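Local coordinates for protein ESSC (Geobacillus thermodenitrificans, PDB 5FWH) that is a membrane-associated ATPase component of the bacterial Type VII secretion apparatus, probably driving substrate export, and carries an N-terminal forkhead-associated domain, at residues W5-T10 / P141-G146; C12-L17 / V160-Y165; Q47-S52 / A58-G63. One frame throughout, in Å; residues are numbered along the deposited sequence.

Overall arrangement
Interactions 1 and 2 lie side by side, their centres about 8 Å apart, and both join what appear to be two β-sandwiches, one N-terminal and one C-terminal. Strands 3-8 and 11-16 are neighbours in one sheet. Strands 143-144 and 161-163 are neighbours in the other. The two contacts are tied together by a probable hydrogen bond from Val6 N to Gln13 O, 2.7 Å. Interaction 3 is a hairpin within the N-terminal sandwich. Its centre is about 22 Å from that of interaction 1 and about 19 Å from that of interaction 2, and it touches neither. Interactions 1 and 2 thus link distant parts of the chain, while interaction 3 is local.

Interaction 1: W5-T10 / P141-G146; sequences WVLYET and PLFLNG
Thr10 and Gly146 mark the nearest approach of the two backbones, with 8.4 Å between Thr10 CA and Gly146 CA. Residues 5-8 are strand, and the chain then turns through Glu9 and Thr10. The other segment has a short strand at 143-144. No hydrogen bond joins the two segments directly. Phe143 spans the gap with its side chain. Its CG stands anti to its own carbonyl carbon (chi1 -54°), and its CB points toward 5-10. Leu7 reaches the ring with one methyl, Leu7 CD2 lying 3.9 Å from Phe143 CE1. This approach is oblique. The backbone carbonyl of Thr10 comes to another part of the ring, Thr10 O being 3.8 Å from Phe143 CE2. It lies at the edge, near the ring plane, where the slightly positive ring hydrogens would probably favour an oxygen. Cys12 also touches Phe143. Thr10 is backbone hydrogen-bonded with Gln148, and Cys12 with Gly146, so main chain joins the 8-12 turn to residues 146-148 beside the ring. A core aromatic of one sheet set against the turn between strands 3-8 and 11-16 packs one sheet against another, consistent with an interface between two β-sandwiches.

Interaction 2: C12-L17 / V160-Y165; sequences CQLFSL and VLLCPY
Cys12, Leu14 and Leu162 form a small apolar contact, largely buried, near the centre of the chain. It lies where the strand 11-16 of the N-terminal sandwich faces the strand 161-163 of the C-terminal one. The backbones stay well apart, with 8.0 Å between Cys12 CA and Leu162 CA. That is too far for the two strands to pair, and no hydrogen bond crosses between the segments. Side chains alone bridge the gap, burying 150 Å² in all.

Leu162 gives the largest share. Its CG is anti to its carbonyl carbon (chi1 -64°), and its two methyls fork over the opposing strand. One branch goes to the thiol: Leu162 CD1 is 4.2 Å from Cys12 SG. The other goes to Leu14, where Leu162 CD2 meets Leu14 CD2 at 4.3 Å, methyl to methyl. Cys12 and Leu14 are two apart on their strand, so both point toward Leu162. The Cys12 sulfur extends away from its own backbone N (chi1 179°), which brings it to the leucine. Both distances are ordinary for apolar groups, neither tight nor strained.

Neighbours complete the cluster. Trp5 touches Cys12, Leu14 and Leu162, while Gln167 of strand 166-170 lies against both leucines. On the other side of strand 11-16, Gln13 points away from the contact, and its NE2 is hydrogen-bonded to Tyr8 OH and Thr35 O.

The contact therefore draws on an edge strand of the N-terminal antiparallel sheet and an inner strand of the C-terminal one. Leu162 of the inner strand fills in against the edge strand 11-16, consistent with a buried junction between two FHA-like sandwiches.

Interaction 3: Q47-S52 / A58-G63; sequences QIEKKS and AVLQGG
Gln47 and Leu60 form an antiparallel hydrogen-bonded pair, and both backbone polar groups of each face the other. Gln47 N gives to Leu60 O at 2.9 Å. Leu60 N returns to Gln47 O at 2.8 Å, in the carbonyl plane and almost straight (N-H...O 178°). Two residues along, Glu49 and Ala58 repeat the pattern, with Glu49 N to Ala58 O at 3.0 Å and Ala58 N to Glu49 O at 2.7 Å. Between them Ile48 and Val59 are a non-hydrogen-bonded pair. Their backbone groups turn outward to Ile24 on one side and to Ile66 and Gly67 on the other. Their side chains lie side by side, Ile48 CD1 meeting Val59 CG2 at 3.9 Å. On the opposite face Glu49 CG packs on Ala58 CB.

The Gln47 side chain bends at chi2 (80°) and turns its OE1 onto the loop that follows strand 57-60. There it accepts from Gly63 N at 2.8 Å, with the donor tilted 33° from the amide plane. With an alanine here, Gly63 N would probably lose this acceptor and the loop would be freer to move. At the backbone angles of Gly63 a side chain would press on the carbonyl oxygen of Gly62. The chemistry implies a regular hairpin held by backbone bonds, with one side-chain bond extending that grip into the following loop.

Interaction 1: W5-T10 / P141-G146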
ATOM      1  N   TRP A   5       2.987   6.412  -0.256  1.00 46.52           N
ATOM      2  CA  TRP A   5       2.633   5.675  -1.425  1.00 47.48           C
ATOM      3  C   TRP A   5       2.550   6.683  -2.491  1.00 44.09           C
ATOM      4  O   TRP A   5       1.839   7.680  -2.334  1.00 41.07           O
ATOM      5  CB  TRP A   5       1.300   5.077  -1.195  1.00 50.67           C
ATOM      6  CG  TRP A   5       1.234   4.401   0.102  1.00 52.69           C
ATOM      7  CD1 TRP A   5       1.396   4.946   1.382  1.00 54.82           C
ATOM      8  CD2 TRP A   5       0.894   3.088   0.280  1.00 52.62           C
ATOM      9  NE1 TRP A   5       1.170   4.023   2.308  1.00 53.09           N
ATOM     10  CE2 TRP A   5       0.919   2.838   1.664  1.00 55.70           C
ATOM     11  CE3 TRP A   5       0.615   2.058  -0.595  1.00 53.07           C
ATOM     12  CZ2 TRP A   5       0.681   1.608   2.181  1.00 53.66           C
ATOM     13  CZ3 TRP A   5       0.381   0.866  -0.077  1.00 54.58           C
ATOM     14  CH2 TRP A   5       0.398   0.644   1.306  1.00 56.78           C
ATOM     15  N   VAL A   6       3.215   6.383  -3.571  1.00 41.20           N
ATOM     16  CA  VAL A   6       3.174   7.179  -4.787  1.00 41.25           C
ATOM     17  C   VAL A   6       2.546   6.320  -5.950  1.00 37.91           C
ATOM     18  O   VAL A   6       3.091   5.348  -6.413  1.00 35.16           O
ATOM     19  CB  VAL A   6       4.574   7.647  -5.110  1.00 44.14           C
ATOM     20  CG1 VAL A   6       4.606   8.481  -6.408  1.00 48.04           C
ATOM     21  CG2 VAL A   6       5.116   8.409  -3.903  1.00 45.54           C
ATOM     22  N   LEU A   7       1.360   6.725  -6.325  1.00 36.89           N
ATOM     23  CA  LEU A   7       0.562   6.094  -7.307  1.00 41.87           C
ATOM     24  C   LEU A   7       0.497   6.977  -8.553  1.00 41.25           C
ATOM     25  O   LEU A   7       0.234   8.147  -8.461  1.00 37.58           O
ATOM     26  CB  LEU A   7      -0.865   5.868  -6.796  1.00 43.56           C
ATOM     27  CG  LEU A   7      -0.921   4.950  -5.549  1.00 44.72           C
ATOM     28  CD1 LEU A   7      -0.925   5.788  -4.255  1.00 46.45           C
ATOM     29  CD2 LEU A   7      -2.180   4.076  -5.593  1.00 46.93           C
ATOM     30  N   TYR A   8       0.715   6.324  -9.689  1.00 43.01           N
ATOM     31  CA  TYR A   8       0.675   6.962 -11.014  1.00 47.03           C
ATOM     32  C   TYR A   8       0.599   5.847 -12.073  1.00 49.40           C
ATOM     33  O   TYR A   8       1.064   4.696 -11.809  1.00 46.12           O
ATOM     34  CB  TYR A   8       1.931   7.802 -11.210  1.00 47.17           C
ATOM     35  CG  TYR A   8       3.192   6.995 -11.080  1.00 47.76           C
ATOM     36  CD1 TYR A   8       3.693   6.654  -9.830  1.00 47.72           C
ATOM     37  CD2 TYR A   8       3.899   6.578 -12.198  1.00 51.24           C
ATOM     38  CE1 TYR A   8       4.830   5.946  -9.696  1.00 46.77           C
ATOM     39  CE2 TYR A   8       5.041   5.824 -12.069  1.00 51.76           C
ATOM     40  CZ  TYR A   8       5.503   5.529 -10.806  1.00 51.39           C
ATOM     41  OH  TYR A   8       6.633   4.788 -10.644  1.00 52.52           O
ATOM     42  N   GLU A   9       0.015   6.159 -13.253  1.00 51.79           N
ATOM     43  CA  GLU A   9      -0.246   5.167 -14.293  1.00 51.60           C
ATOM     44  C   GLU A   9      -0.766   3.873 -13.640  1.00 50.17           C
ATOM     45  O   GLU A   9      -1.780   3.935 -12.964  1.00 47.61           O
ATOM     46  CB  GLU A   9       0.977   4.946 -15.190  1.00 55.88           C
ATOM     47  CG  GLU A   9       1.485   6.258 -15.806  1.00 63.85           C
ATOM     48  CD  GLU A   9       2.276   6.133 -17.120  1.00 71.00           C
ATOM     49  OE1 GLU A   9       2.075   5.141 -17.894  1.00 77.74           O
ATOM     50  OE2 GLU A   9       3.099   7.048 -17.400  1.00 73.06           O
ATOM     51  N   THR A  10      -0.059   2.753 -13.812  1.00 47.88           N
ATOM     52  CA  THR A  10      -0.436   1.444 -13.267  1.00 47.20           C
ATOM     53  C   THR A  10       0.579   0.953 -12.186  1.00 43.56           C
ATOM     54  O   THR A  10       0.807  -0.247 -12.010  1.00 46.92           O
ATOM     55  CB  THR A  10      -0.462   0.448 -14.437  1.00 50.89           C
ATOM     56  OG1 THR A  10       0.819   0.484 -15.111  1.00 48.09           O
ATOM     57  CG2 THR A  10      -1.616   0.801 -15.410  1.00 51.90           C
ATOM     58  N   PRO A 141      -8.235  -0.882  -6.884  1.00 64.79           N
ATOM     59  CA  PRO A 141      -6.873  -1.045  -7.431  1.00 60.32           C
ATOM     60  C   PRO A 141      -5.905  -1.696  -6.459  1.00 54.26           C
ATOM     61  O   PRO A 141      -5.803  -1.252  -5.304  1.00 57.86           O
ATOM     62  CB  PRO A 141      -6.429   0.376  -7.771  1.00 61.93           C
ATOM     63  CG  PRO A 141      -7.520   1.291  -7.309  1.00 65.01           C
ATOM     64  CD  PRO A 141      -8.749   0.485  -7.122  1.00 67.02           C
ATOM     65  N   LEU A 142      -5.217  -2.740  -6.945  1.00 48.80           N
ATOM     66  CA  LEU A 142      -4.328  -3.588  -6.138  1.00 46.43           C
ATOM     67  C   LEU A 142      -2.975  -3.813  -6.821  1.00 46.12           C
ATOM     68  O   LEU A 142      -2.961  -4.053  -8.082  1.00 47.22           O
ATOM     69  CB  LEU A 142      -5.032  -4.916  -5.960  1.00 45.61           C
ATOM     70  CG  LEU A 142      -4.326  -5.934  -5.113  1.00 43.43           C
ATOM     71  CD1 LEU A 142      -4.141  -5.485  -3.675  1.00 42.87           C
ATOM     72  CD2 LEU A 142      -5.160  -7.196  -5.170  1.00 47.58           C
ATOM     73  N   PHE A 143      -1.867  -3.765  -6.077  1.00 38.12           N
ATOM     74  CA  PHE A 143      -0.551  -3.817  -6.750  1.00 39.60           C
ATOM     75  C   PHE A 143       0.286  -5.007  -6.291  1.00 41.73           C
ATOM     76  O   PHE A 143       0.408  -5.303  -5.108  1.00 38.75           O
ATOM     77  CB  PHE A 143       0.222  -2.487  -6.601  1.00 41.86           C
ATOM     78  CG  PHE A 143      -0.585  -1.262  -7.076  1.00 38.81           C
ATOM     79  CD1 PHE A 143      -1.607  -0.756  -6.292  1.00 39.92           C
ATOM     80  CD2 PHE A 143      -0.365  -0.704  -8.312  1.00 40.75           C
ATOM     81  CE1 PHE A 143      -2.382   0.379  -6.719  1.00 43.43           C
ATOM     82  CE2 PHE A 143      -1.120   0.371  -8.777  1.00 42.11           C
ATOM     83  CZ  PHE A 143      -2.168   0.907  -8.004  1.00 43.33           C
ATOM     84  N   LEU A 144       0.870  -5.708  -7.244  1.00 42.07           N
ATOM     85  CA  LEU A 144       1.760  -6.868  -6.945  1.00 41.93           C
ATOM     86  C   LEU A 144       3.123  -6.449  -7.281  1.00 41.91           C
ATOM     87  O   LEU A 144       3.400  -6.225  -8.461  1.00 41.59           O
ATOM     88  CB  LEU A 144       1.386  -8.071  -7.796  1.00 43.64           C
ATOM     89  CG  LEU A 144       2.311  -9.277  -7.757  1.00 45.78           C
ATOM     90  CD1 LEU A 144       2.328  -9.816  -6.344  1.00 43.77           C
ATOM     91  CD2 LEU A 144       1.824 -10.319  -8.802  1.00 46.47           C
ATOM     92  N   ASN A 145       3.949  -6.304  -6.257  1.00 44.02           N
ATOM     93  CA  ASN A 145       5.306  -5.779  -6.390  1.00 47.25           C
ATOM     94  C   ASN A 145       5.308  -4.418  -7.126  1.00 48.23           C
ATOM     95  O   ASN A 145       6.037  -4.230  -8.072  1.00 44.33           O
ATOM     96  CB  ASN A 145       6.219  -6.833  -7.092  1.00 49.93           C
ATOM     97  CG  ASN A 145       6.231  -8.203  -6.367  1.00 49.74           C
ATOM     98  OD1 ASN A 145       6.117  -9.255  -6.994  1.00 48.27           O
ATOM     99  ND2 ASN A 145       6.333  -8.173  -5.050  1.00 47.71           N
ATOM    100  N   GLY A 146       4.385  -3.503  -6.776  1.00 45.71           N
ATOM    101  CA  GLY A 146       4.354  -2.206  -7.448  1.00 43.53           C
ATOM    102  C   GLY A 146       3.590  -2.055  -8.760  1.00 43.52           C
ATOM    103  O   GLY A 146       3.508  -0.943  -9.263  1.00 45.39           O
TER

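Interaction 2: C12-L17 / V160-Y165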
ATOM      1  N   CYS A  12       2.532   1.606  -8.195  1.00 42.07           N
ATOM      2  CA  CYS A  12       2.497   2.175  -6.875  1.00 43.60           C
ATOM      3  C   CYS A  12       3.906   1.953  -6.323  1.00 45.17           C
ATOM      4  O   CYS A  12       4.368   0.799  -6.305  1.00 44.43           O
ATOM      5  CB  CYS A  12       1.477   1.418  -6.028  1.00 46.54           C
ATOM      6  SG  CYS A  12       1.323   1.980  -4.305  1.00 52.07           S
ATOM      7  N   GLN A  13       4.599   3.030  -5.977  1.00 43.12           N
ATOM      8  CA  GLN A  13       5.887   2.942  -5.241  1.00 42.62           C
ATOM      9  C   GLN A  13       5.607   3.287  -3.800  1.00 44.84           C
ATOM     10  O   GLN A  13       4.791   4.181  -3.529  1.00 43.20           O
ATOM     11  CB  GLN A  13       6.851   3.990  -5.697  1.00 44.59           C
ATOM     12  CG  GLN A  13       7.360   3.761  -7.086  1.00 48.76           C
ATOM     13  CD  GLN A  13       8.541   4.645  -7.436  1.00 51.63           C
ATOM     14  OE1 GLN A  13       9.503   4.810  -6.662  1.00 53.13           O
ATOM     15  NE2 GLN A  13       8.509   5.167  -8.650  1.00 52.47           N
ATOM     16  N   LEU A  14       6.310   2.608  -2.902  1.00 43.85           N
ATOM     17  CA  LEU A  14       6.236   2.797  -1.452  1.00 44.73           C
ATOM     18  C   LEU A  14       7.587   3.349  -1.045  1.00 48.07           C
ATOM     19  O   LEU A  14       8.605   2.886  -1.527  1.00 53.15           O
ATOM     20  CB  LEU A  14       5.906   1.446  -0.805  1.00 46.67           C
ATOM     21  CG  LEU A  14       5.369   1.414   0.604  1.00 46.93           C
ATOM     22  CD1 LEU A  14       3.954   1.934   0.607  1.00 48.71           C
ATOM     23  CD2 LEU A  14       5.398   0.032   1.216  1.00 50.16           C
ATOM     24  N   PHE A  15       7.608   4.410  -0.264  1.00 49.75           N
ATOM     25  CA  PHE A  15       8.844   5.039   0.181  1.00 52.08           C
ATOM     26  C   PHE A  15       8.782   5.344   1.663  1.00 54.06           C
ATOM     27  O   PHE A  15       7.823   5.974   2.136  1.00 53.54           O
ATOM     28  CB  PHE A  15       9.005   6.345  -0.567  1.00 51.76           C
ATOM     29  CG  PHE A  15      10.153   7.153  -0.106  1.00 51.35           C
ATOM     30  CD1 PHE A  15      11.406   6.935  -0.645  1.00 54.19           C
ATOM     31  CD2 PHE A  15      10.009   8.107   0.896  1.00 51.40           C
ATOM     32  CE1 PHE A  15      12.493   7.662  -0.211  1.00 54.58           C
ATOM     33  CE2 PHE A  15      11.086   8.857   1.319  1.00 50.95           C
ATOM     34  CZ  PHE A  15      12.327   8.634   0.772  1.00 53.86           C
ATOM     35  N   SER A  16       9.819   4.931   2.395  1.00 56.39           N
ATOM     36  CA  SER A  16       9.913   5.115   3.850  1.00 58.09           C
ATOM     37  C   SER A  16      10.508   6.470   4.251  1.00 59.29           C
ATOM     38  O   SER A  16      11.518   6.880   3.726  1.00 61.56           O
ATOM     39  CB  SER A  16      10.779   3.997   4.468  1.00 61.26           C
ATOM     40  OG  SER A  16      10.082   2.766   4.478  1.00 59.56           O
ATOM     41  N   LEU A  17       9.903   7.103   5.245  1.00 60.88           N
ATOM     42  CA  LEU A  17      10.278   8.415   5.742  1.00 64.39           C
ATOM     43  C   LEU A  17      11.178   8.426   6.988  1.00 67.07           C
ATOM     44  O   LEU A  17      11.107   9.378   7.750  1.00 69.17           O
ATOM     45  CB  LEU A  17       8.998   9.193   6.097  1.00 66.83           C
ATOM     46  CG  LEU A  17       8.269   9.657   4.855  1.00 68.91           C
ATOM     47  CD1 LEU A  17       7.013  10.407   5.218  1.00 66.82           C
ATOM     48  CD2 LEU A  17       9.210  10.515   4.013  1.00 70.94           C
ATOM     49  N   VAL A 160       4.687  -9.163  -2.720  1.00 44.53           N
ATOM     50  CA  VAL A 160       4.043  -8.150  -1.844  1.00 43.71           C
ATOM     51  C   VAL A 160       2.798  -7.641  -2.538  1.00 39.83           C
ATOM     52  O   VAL A 160       2.850  -7.177  -3.685  1.00 42.36           O
ATOM     53  CB  VAL A 160       4.986  -6.994  -1.562  1.00 47.80           C
ATOM     54  CG1 VAL A 160       4.306  -5.954  -0.673  1.00 49.54           C
ATOM     55  CG2 VAL A 160       6.260  -7.555  -0.857  1.00 49.45           C
ATOM     56  N   LEU A 161       1.674  -7.740  -1.870  1.00 36.04           N
ATOM     57  CA  LEU A 161       0.461  -7.103  -2.346  1.00 36.50           C
ATOM     58  C   LEU A 161       0.278  -5.796  -1.618  1.00 36.63           C
ATOM     59  O   LEU A 161       0.315  -5.821  -0.382  1.00 34.55           O
ATOM     60  CB  LEU A 161      -0.711  -8.035  -2.117  1.00 36.14           C
ATOM     61  CG  LEU A 161      -0.743  -9.196  -3.081  1.00 39.11           C
ATOM     62  CD1 LEU A 161      -1.775 -10.204  -2.568  1.00 39.93           C
ATOM     63  CD2 LEU A 161      -1.054  -8.791  -4.521  1.00 38.03           C
ATOM     64  N   LEU A 162       0.033  -4.698  -2.364  1.00 35.93           N
ATOM     65  CA  LEU A 162      -0.175  -3.365  -1.786  1.00 39.61           C
ATOM     66  C   LEU A 162      -1.449  -2.756  -2.288  1.00 40.13           C
ATOM     67  O   LEU A 162      -1.726  -2.820  -3.476  1.00 33.65           O
ATOM     68  CB  LEU A 162       0.854  -2.386  -2.279  1.00 45.01           C
ATOM     69  CG  LEU A 162       2.311  -2.549  -1.975  1.00 47.53           C
ATOM     70  CD1 LEU A 162       3.065  -1.344  -2.512  1.00 50.05           C
ATOM     71  CD2 LEU A 162       2.544  -2.688  -0.525  1.00 48.84           C
ATOM     72  N   CYS A 163      -2.204  -2.125  -1.398  1.00 39.54           N
ATOM     73  CA  CYS A 163      -3.134  -1.057  -1.789  1.00 46.38           C
ATOM     74  C   CYS A 163      -2.884   0.155  -0.825  1.00 47.63           C
ATOM     75  O   CYS A 163      -2.327  -0.041   0.222  1.00 45.99           O
ATOM     76  CB  CYS A 163      -4.566  -1.584  -1.618  1.00 47.37           C
ATOM     77  SG  CYS A 163      -4.766  -2.363  -0.019  1.00 64.08           S
ATOM     78  N   PRO A 164      -3.359   1.369  -1.133  1.00 49.51           N
ATOM     79  CA  PRO A 164      -3.266   2.444  -0.111  1.00 53.29           C
ATOM     80  C   PRO A 164      -3.574   2.028   1.301  1.00 50.77           C
ATOM     81  O   PRO A 164      -4.659   1.484   1.648  1.00 48.30           O
ATOM     82  CB  PRO A 164      -4.234   3.508  -0.623  1.00 53.43           C
ATOM     83  CG  PRO A 164      -3.946   3.414  -2.075  1.00 53.59           C
ATOM     84  CD  PRO A 164      -3.854   1.932  -2.395  1.00 51.49           C
ATOM     85  N   TYR A 165      -2.517   2.242   2.076  1.00 52.98           N
ATOM     86  CA  TYR A 165      -2.415   2.010   3.534  1.00 47.19           C
ATOM     87  C   TYR A 165      -2.240   0.562   4.013  1.00 44.51           C
ATOM     88  O   TYR A 165      -2.131   0.347   5.189  1.00 38.70           O
ATOM     89  CB  TYR A 165      -3.525   2.730   4.293  1.00 50.97           C
ATOM     90  CG  TYR A 165      -3.912   4.075   3.759  1.00 50.64           C
ATOM     91  CD1 TYR A 165      -3.016   5.088   3.724  1.00 53.61           C
ATOM     92  CD2 TYR A 165      -5.187   4.300   3.247  1.00 53.43           C
ATOM     93  CE1 TYR A 165      -3.361   6.316   3.204  1.00 56.04           C
ATOM     94  CE2 TYR A 165      -5.553   5.520   2.726  1.00 54.07           C
ATOM     95  CZ  TYR A 165      -4.628   6.523   2.704  1.00 55.95           C
ATOM     96  OH  TYR A 165      -4.934   7.727   2.173  1.00 60.40           O
TER

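Interaction 3: Q47-S52 / A58-G63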
ATOM      1  N   GLN A  47       7.510  18.360  -3.512  1.00 52.49           N
ATOM      2  CA  GLN A  47       8.243  18.361  -2.255  1.00 52.61           C
ATOM      3  C   GLN A  47       7.310  17.944  -1.160  1.00 47.21           C
ATOM      4  O   GLN A  47       6.199  18.483  -1.042  1.00 48.13           O
ATOM      5  CB  GLN A  47       8.803  19.769  -1.927  1.00 53.96           C
ATOM      6  CG  GLN A  47       9.695  20.472  -2.966  1.00 56.73           C
ATOM      7  CD  GLN A  47       8.951  21.157  -4.111  1.00 56.39           C
ATOM      8  OE1 GLN A  47       8.099  22.068  -3.927  1.00 55.33           O
ATOM      9  NE2 GLN A  47       9.298  20.764  -5.303  1.00 59.30           N
ATOM     10  N   ILE A  48       7.771  17.027  -0.345  1.00 48.86           N
ATOM     11  CA  ILE A  48       7.093  16.596   0.864  1.00 52.11           C
ATOM     12  C   ILE A  48       8.028  16.897   2.020  1.00 53.86           C
ATOM     13  O   ILE A  48       9.160  16.471   1.992  1.00 56.58           O
ATOM     14  CB  ILE A  48       6.805  15.064   0.845  1.00 54.06           C
ATOM     15  CG1 ILE A  48       6.236  14.619  -0.491  1.00 52.69           C
ATOM     16  CG2 ILE A  48       5.849  14.676   1.944  1.00 55.77           C
ATOM     17  CD1 ILE A  48       4.846  15.140  -0.811  1.00 51.88           C
ATOM     18  N   GLU A  49       7.571  17.652   3.007  1.00 56.93           N
ATOM     19  CA  GLU A  49       8.352  17.908   4.195  1.00 62.38           C
ATOM     20  C   GLU A  49       7.562  17.629   5.479  1.00 63.88           C
ATOM     21  O   GLU A  49       6.363  17.855   5.541  1.00 61.23           O
ATOM     22  CB  GLU A  49       8.927  19.336   4.183  1.00 67.64           C
ATOM     23  CG  GLU A  49       7.938  20.453   4.491  1.00 74.67           C
ATOM     24  CD  GLU A  49       8.572  21.841   4.713  1.00 79.61           C
ATOM     25  OE1 GLU A  49       9.221  22.384   3.786  1.00 76.27           O
ATOM     26  OE2 GLU A  49       8.391  22.413   5.819  1.00 86.94           O
ATOM     27  N   LYS A  50       8.267  17.159   6.510  1.00 67.65           N
ATOM     28  CA  LYS A  50       7.648  16.849   7.801  1.00 70.74           C
ATOM     29  C   LYS A  50       7.547  18.121   8.635  1.00 77.24           C
ATOM     30  O   LYS A  50       8.381  19.026   8.490  1.00 80.15           O
ATOM     31  CB  LYS A  50       8.445  15.775   8.522  1.00 70.78           C
ATOM     32  CG  LYS A  50       7.620  14.545   8.887  1.00 73.80           C
ATOM     33  CD  LYS A  50       8.482  13.401   9.441  1.00 75.41           C
ATOM     34  CE  LYS A  50       9.222  13.805  10.728  1.00 76.93           C
ATOM     35  NZ  LYS A  50       9.793  12.653  11.500  1.00 79.55           N
ATOM     36  N   LYS A  51       6.538  18.198   9.502  1.00 80.99           N
ATOM     37  CA  LYS A  51       6.290  19.424  10.282  1.00 87.16           C
ATOM     38  C   LYS A  51       6.780  19.392  11.762  1.00 93.72           C
ATOM     39  O   LYS A  51       7.278  20.402  12.270  1.00100.52           O
ATOM     40  CB  LYS A  51       4.805  19.834  10.172  1.00 87.57           C
ATOM     41  CG  LYS A  51       3.897  19.624  11.392  1.00 89.25           C
ATOM     42  CD  LYS A  51       3.861  20.842  12.317  1.00 92.41           C
ATOM     43  CE  LYS A  51       2.900  20.625  13.475  1.00 95.58           C
ATOM     44  NZ  LYS A  51       3.147  21.568  14.605  1.00 98.18           N
ATOM     45  N   SER A  52       6.623  18.265  12.452  1.00 93.94           N
ATOM     46  CA  SER A  52       6.803  18.205  13.919  1.00 99.78           C
ATOM     47  C   SER A  52       5.956  19.228  14.677  1.00100.13           C
ATOM     48  O   SER A  52       4.952  18.858  15.282  1.00100.55           O
ATOM     49  CB  SER A  52       8.284  18.319  14.325  1.00 99.70           C
ATOM     50  OG  SER A  52       8.856  17.021  14.386  1.00 96.67           O
ATOM     51  N   ALA A  58       3.791  18.492   4.822  1.00 47.29           N
ATOM     52  CA  ALA A  58       3.456  19.618   3.977  1.00 47.90           C
ATOM     53  C   ALA A  58       3.790  19.138   2.561  1.00 45.68           C
ATOM     54  O   ALA A  58       4.802  18.472   2.347  1.00 41.51           O
ATOM     55  CB  ALA A  58       4.262  20.809   4.361  1.00 48.27           C
ATOM     56  N   VAL A  59       2.868  19.408   1.651  1.00 43.83           N
ATOM     57  CA  VAL A  59       2.995  19.071   0.272  1.00 44.15           C
ATOM     58  C   VAL A  59       3.116  20.394  -0.471  1.00 45.10           C
ATOM     59  O   VAL A  59       2.231  21.281  -0.408  1.00 45.24           O
ATOM     60  CB  VAL A  59       1.811  18.253  -0.317  1.00 43.66           C
ATOM     61  CG1 VAL A  59       2.088  17.953  -1.800  1.00 43.82           C
ATOM     62  CG2 VAL A  59       1.629  16.910   0.377  1.00 42.71           C
ATOM     63  N   LEU A  60       4.216  20.521  -1.174  1.00 44.38           N
ATOM     64  CA  LEU A  60       4.471  21.697  -2.008  1.00 47.63           C
ATOM     65  C   LEU A  60       4.727  21.238  -3.472  1.00 47.47           C
ATOM     66  O   LEU A  60       5.267  20.177  -3.749  1.00 48.73           O
ATOM     67  CB  LEU A  60       5.679  22.466  -1.486  1.00 48.84           C
ATOM     68  CG  LEU A  60       6.078  22.454  -0.009  1.00 52.43           C
ATOM     69  CD1 LEU A  60       7.538  22.860   0.104  1.00 53.90           C
ATOM     70  CD2 LEU A  60       5.238  23.453   0.774  1.00 56.71           C
ATOM     71  N   GLN A  61       4.349  22.023  -4.436  1.00 53.06           N
ATOM     72  CA  GLN A  61       4.623  21.607  -5.815  1.00 55.78           C
ATOM     73  C   GLN A  61       5.602  22.543  -6.539  1.00 57.10           C
ATOM     74  O   GLN A  61       6.478  22.057  -7.230  1.00 56.86           O
ATOM     75  CB  GLN A  61       3.331  21.379  -6.567  1.00 57.88           C
ATOM     76  CG  GLN A  61       3.505  21.124  -8.060  1.00 59.82           C
ATOM     77  CD  GLN A  61       2.183  20.825  -8.747  1.00 61.16           C
ATOM     78  OE1 GLN A  61       1.134  21.313  -8.315  1.00 59.23           O
ATOM     79  NE2 GLN A  61       2.231  20.037  -9.824  1.00 60.75           N
ATOM     80  N   GLY A  62       5.499  23.854  -6.359  1.00 56.57           N
ATOM     81  CA  GLY A  62       6.610  24.709  -6.849  1.00 61.18           C
ATOM     82  C   GLY A  62       7.380  25.416  -5.748  1.00 61.86           C
ATOM     83  O   GLY A  62       7.739  26.580  -5.876  1.00 61.61           O
ATOM     84  N   GLY A  63       7.605  24.738  -4.636  1.00 60.85           N
ATOM     85  CA  GLY A  63       7.987  25.447  -3.435  1.00 61.58           C
ATOM     86  C   GLY A  63       6.807  26.143  -2.789  1.00 64.81           C
ATOM     87  O   GLY A  63       6.965  26.783  -1.733  1.00 67.71           O
TER